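Local coordinates for protein phosphoribosyltransferase (Thermus thermophilus, PDB 1WD5) that is of unproven function but, as a predicted member of the type I phosphoribosyltransferase family, probably acts as a glycosyltransferase, at residues 88-91 and 92-96; 96-99 and 100-103. All blocks are in the same frame, centred on the assembly; numbering follows the deposited sequence.

Both contacts belong to helix 88-112, and contact 2 takes up where contact 1 stops: A96 ends the one and begins the other, and their centres lie 11 Å apart. Contact 1 sits farther out, about 23 Å from the centre of the chain against about 17 Å for contact 2. Side chains tie the two together on one face of the helix, where E94 of contact 1 forms a salt bridge with R97 and a hydrogen bond with Q98 of contact 2; Y90 CE1 also packs 4.1 Å from R97 NH2. Neither contact includes a bound ligand, and both are local contacts between successive turns of one helix on a projecting part of the fold.

Contact 1: residues 88-91 and 92-96; sequences QSYL and EREAA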
loop_
_atom_site.group_PDB
_atom_site.type_symbol
_atom_site.label_atom_id
_atom_site.label_comp_id
_atom_site.label_asym_id
_atom_site.label_seq_id
_atom_site.Cartn_x
_atom_site.Cartn_y
_atom_site.Cartn_z
ATOM N N GLN A 88 -1.267 3.996 -26.731
ATOM C CA GLN A 88 -0.256 4.650 -25.913
ATOM C C GLN A 88 -0.602 6.087 -25.526
ATOM O O GLN A 88 -0.364 6.495 -24.391
ATOM C CB GLN A 88 1.096 4.622 -26.632
ATOM C CG GLN A 88 2.280 5.086 -25.788
ATOM C CD GLN A 88 2.580 4.153 -24.626
ATOM O OE1 GLN A 88 2.546 2.931 -24.775
ATOM N NE2 GLN A 88 2.894 4.725 -23.470
ATOM N N SER A 89 -1.163 6.857 -26.453
ATOM C CA SER A 89 -1.499 8.247 -26.151
ATOM C C SER A 89 -2.507 8.359 -25.005
ATOM O O SER A 89 -2.398 9.260 -24.172
ATOM C CB SER A 89 -2.036 8.958 -27.399
ATOM O OG SER A 89 -3.376 8.596 -27.662
ATOM N N TYR A 90 -3.485 7.458 -24.953
ATOM C CA TYR A 90 -4.457 7.492 -23.861
ATOM C C TYR A 90 -3.717 7.230 -22.555
ATOM O O TYR A 90 -3.876 7.959 -21.573
ATOM C CB TYR A 90 -5.535 6.419 -24.021
ATOM C CG TYR A 90 -6.322 6.201 -22.744
ATOM C CD1 TYR A 90 -7.394 7.030 -22.404
ATOM C CD2 TYR A 90 -5.937 5.219 -21.831
ATOM C CE1 TYR A 90 -8.056 6.887 -21.181
ATOM C CE2 TYR A 90 -6.583 5.069 -20.613
ATOM C CZ TYR A 90 -7.638 5.902 -20.290
ATOM O OH TYR A 90 -8.263 5.744 -19.076
ATOM N N LEU A 91 -2.912 6.173 -22.553
ATOM C CA LEU A 91 -2.144 5.804 -21.374
ATOM C C LEU A 91 -1.322 6.989 -20.868
ATOM O O LEU A 91 -1.194 7.194 -19.662
ATOM C CB LEU A 91 -1.227 4.620 -21.696
ATOM C CG LEU A 91 -1.924 3.288 -22.005
ATOM C CD1 LEU A 91 -0.885 2.258 -22.389
ATOM C CD2 LEU A 91 -2.720 2.807 -20.792
ATOM N N GLU A 92 -0.768 7.770 -21.792
ATOM C CA GLU A 92 0.030 8.931 -21.416
ATOM C C GLU A 92 -0.851 10.035 -20.822
ATOM O O GLU A 92 -0.435 10.729 -19.894
ATOM C CB GLU A 92 0.791 9.483 -22.626
ATOM C CG GLU A 92 1.892 8.584 -23.171
ATOM C CD GLU A 92 2.935 8.216 -22.130
ATOM O OE1 GLU A 92 3.243 9.061 -21.261
ATOM O OE2 GLU A 92 3.459 7.081 -22.187
ATOM N N ARG A 93 -2.060 10.198 -21.359
ATOM C CA ARG A 93 -2.979 11.215 -20.852
ATOM C C ARG A 93 -3.451 10.832 -19.454
ATOM O O ARG A 93 -3.458 11.659 -18.544
ATOM C CB ARG A 93 -4.201 11.375 -21.771
ATOM C CG ARG A 93 -3.905 11.973 -23.154
ATOM C CD ARG A 93 -5.184 12.486 -23.826
ATOM N NE ARG A 93 -6.154 11.425 -24.092
ATOM C CZ ARG A 93 -6.109 10.617 -25.149
ATOM N NH1 ARG A 93 -5.144 10.751 -26.049
ATOM N NH2 ARG A 93 -7.019 9.663 -25.295
ATOM N N GLU A 94 -3.850 9.575 -19.288
ATOM C CA GLU A 94 -4.320 9.094 -17.994
ATOM C C GLU A 94 -3.202 9.185 -16.954
ATOM O O GLU A 94 -3.436 9.599 -15.820
ATOM C CB GLU A 94 -4.815 7.651 -18.111
ATOM C CG GLU A 94 -5.096 6.953 -16.769
ATOM C CD GLU A 94 -6.394 7.395 -16.097
ATOM O OE1 GLU A 94 -7.018 8.377 -16.564
ATOM O OE2 GLU A 94 -6.782 6.753 -15.092
ATOM N N ALA A 95 -1.989 8.804 -17.342
ATOM C CA ALA A 95 -0.855 8.858 -16.427
ATOM C C ALA A 95 -0.635 10.280 -15.915
ATOM O O ALA A 95 -0.371 10.480 -14.733
ATOM C CB ALA A 95 0.404 8.355 -17.120
ATOM N N ALA A 96 -0.744 11.261 -16.807
ATOM C CA ALA A 96 -0.557 12.663 -16.432
ATOM C C ALA A 96 -1.604 13.115 -15.416
ATOM O O ALA A 96 -1.289 13.842 -14.475
ATOM C CB ALA A 96 -0.612 13.557 -17.670
HETATM O O HOH W 1 -5.948 8.812 -27.944
#
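Q88 and E92, one helical turn apart, are joined by a hydrogen bond of 2.7 Å from Q88 NE2 to E92 OE2, which takes it on its anti lone pair. The carboxylate oxygen lies in the amide plane of Q88, although the bond itself is bent, with 140° at the hydrogen. In Q88, CG stands anti to the backbone N (chi1 -171°) and a bend at chi2 brings the amide alongside the next turn. Replacing Q88 with an alanine would probably cost E92 OE2 this donor and let its carboxylate turn more freely. One residue on, a water bridges S89 and R93, 2.6 Å from S89 OG and accepting from R93 NH1 at 2.8 Å in the guanidinium plane. That guanidinium has one face over Y90 CA, while NH2 sits at the edge of the tyrosine ring, 3.9 Å from Y90 CD1, with the two planes 80° apart. Y90 and E94 run alongside each other, the ring and carboxylate planes nearly parallel. Their polar ends are held from outside: Y90 OH bonds to G58 O, E94 OE1 forms a salt bridge with R97, and E94 OE2 accepts from G58 N and Q98 NE2. Beneath, the main-chain bond from E94 N to Y90 O measures 2.8 Å. The buried side packs on the sheet, L91 against L67 and L78 and A95 against V70 and L76, while helix 82-85 meets Q88 and L91 through L83.

Contact 2: residues 96-99 and 100-103; sequences ARQR and DVLR
A96 offers its carbonyl oxygen to D100 twice, directly to the backbone and through a water. D100 N donates to A96 O at 3.2 Å, and the water gives one hydrogen to A96 O and the other to D100 OD1, each at 2.8 Å. With D100 CG beside its own backbone N (chi1 -63°), the carboxylate swings back over the preceding turn, bringing OD2 to 3.1 Å from A96 O; these are two acceptors, and the water donating to A96 O and to the other carboxylate oxygen, OD1, may partly offset their closeness. At R97 the main-chain bond to V101 N is weak, and V101 CG2 rests 3.4 Å from R97 O. Q98 accepts from L102 N through its carbonyl, while its side-chain OE1 bonds to R55 NE. R99 O receives R103 N at 2.9 Å and a weaker bond from L102 N; its extended side chain reaches G74 O through NH2. A bend at chi3 (45°) folds the R103 guanidinium back to D100 in a salt bridge, though the modelled 2.4 Å from R103 NH2 to D100 OD1 is improbably short and the exact placement doubtful. V101 also touches R55. This is an amphipathic alpha-helix of the phosphoribosyltransferase domain, with L102 buried against L53 and R55 of strand 48-59, Q98 bonded to that same strand, and charged residues largely on the exposed side.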
loop_
_atom_site.group_PDB
_atom_site.type_symbol
_atom_site.label_atom_id
_atom_site.label_comp_id
_atom_site.label_asym_id
_atom_site.label_seq_id
_atom_site.Cartn_x
_atom_site.Cartn_y
_atom_site.Cartn_z
ATOM N N ALA A 96 -0.744 11.261 -16.807
ATOM C CA ALA A 96 -0.557 12.663 -16.432
ATOM C C ALA A 96 -1.604 13.115 -15.416
ATOM O O ALA A 96 -1.289 13.842 -14.475
ATOM C CB ALA A 96 -0.612 13.557 -17.670
ATOM N N ARG A 97 -2.850 12.694 -15.604
ATOM C CA ARG A 97 -3.907 13.067 -14.667
ATOM C C ARG A 97 -3.646 12.473 -13.285
ATOM O O ARG A 97 -3.898 13.121 -12.271
ATOM C CB ARG A 97 -5.277 12.603 -15.175
ATOM C CG ARG A 97 -5.780 13.375 -16.393
ATOM C CD ARG A 97 -7.265 13.128 -16.637
ATOM N NE ARG A 97 -7.544 11.752 -17.036
ATOM C CZ ARG A 97 -7.440 11.301 -18.281
ATOM N NH1 ARG A 97 -7.066 12.121 -19.257
ATOM N NH2 ARG A 97 -7.707 10.029 -18.549
ATOM N N GLN A 98 -3.144 11.241 -13.242
ATOM C CA GLN A 98 -2.860 10.596 -11.965
ATOM C C GLN A 98 -1.645 11.222 -11.281
ATOM O O GLN A 98 -1.580 11.273 -10.053
ATOM C CB GLN A 98 -2.637 9.090 -12.152
ATOM C CG GLN A 98 -3.845 8.334 -12.712
ATOM C CD GLN A 98 -5.117 8.547 -11.905
ATOM O OE1 GLN A 98 -5.079 8.708 -10.686
ATOM N NE2 GLN A 98 -6.255 8.527 -12.584
ATOM N N ARG A 99 -0.676 11.692 -12.062
ATOM C CA ARG A 99 0.499 12.327 -11.466
ATOM C C ARG A 99 0.060 13.586 -10.723
ATOM O O ARG A 99 0.575 13.891 -9.649
ATOM C CB ARG A 99 1.534 12.703 -12.530
ATOM C CG ARG A 99 2.185 11.526 -13.235
ATOM C CD ARG A 99 3.436 11.969 -13.990
ATOM N NE ARG A 99 4.074 10.849 -14.672
ATOM C CZ ARG A 99 3.796 10.470 -15.916
ATOM N NH1 ARG A 99 2.893 11.128 -16.629
ATOM N NH2 ARG A 99 4.411 9.415 -16.438
ATOM N N ASP A 100 -0.901 14.309 -11.292
ATOM C CA ASP A 100 -1.402 15.532 -10.668
ATOM C C ASP A 100 -2.055 15.261 -9.319
ATOM O O ASP A 100 -1.917 16.047 -8.389
ATOM C CB ASP A 100 -2.426 16.230 -11.564
ATOM C CG ASP A 100 -1.842 16.682 -12.882
ATOM O OD1 ASP A 100 -0.668 17.114 -12.905
ATOM O OD2 ASP A 100 -2.566 16.619 -13.900
ATOM N N VAL A 101 -2.779 14.149 -9.224
ATOM C CA VAL A 101 -3.470 13.777 -7.988
ATOM C C VAL A 101 -2.493 13.425 -6.874
ATOM O O VAL A 101 -2.790 13.578 -5.687
ATOM C CB VAL A 101 -4.382 12.549 -8.216
ATOM C CG1 VAL A 101 -5.037 12.130 -6.907
ATOM C CG2 VAL A 101 -5.433 12.867 -9.261
ATOM N N LEU A 102 -1.318 12.967 -7.276
ATOM C CA LEU A 102 -0.291 12.532 -6.342
ATOM C C LEU A 102 0.767 13.573 -5.964
ATOM O O LEU A 102 1.306 13.539 -4.863
ATOM C CB LEU A 102 0.402 11.312 -6.953
ATOM C CG LEU A 102 1.425 10.497 -6.168
ATOM C CD1 LEU A 102 0.732 9.768 -5.036
ATOM C CD2 LEU A 102 2.089 9.502 -7.112
ATOM N N ARG A 103 1.044 14.504 -6.871
ATOM C CA ARG A 103 2.101 15.491 -6.669
ATOM C C ARG A 103 2.206 16.279 -5.366
ATOM O O ARG A 103 3.215 16.180 -4.669
ATOM C CB ARG A 103 2.133 16.467 -7.854
ATOM C CG ARG A 103 3.314 17.436 -7.809
ATOM C CD ARG A 103 3.566 18.080 -9.169
ATOM N NE ARG A 103 2.318 18.536 -9.774
ATOM C CZ ARG A 103 1.714 17.941 -10.801
ATOM N NH1 ARG A 103 2.238 16.855 -11.365
ATOM N NH2 ARG A 103 0.568 18.429 -11.255
HETATM O O HOH W 2 0.815 15.699 -14.782
#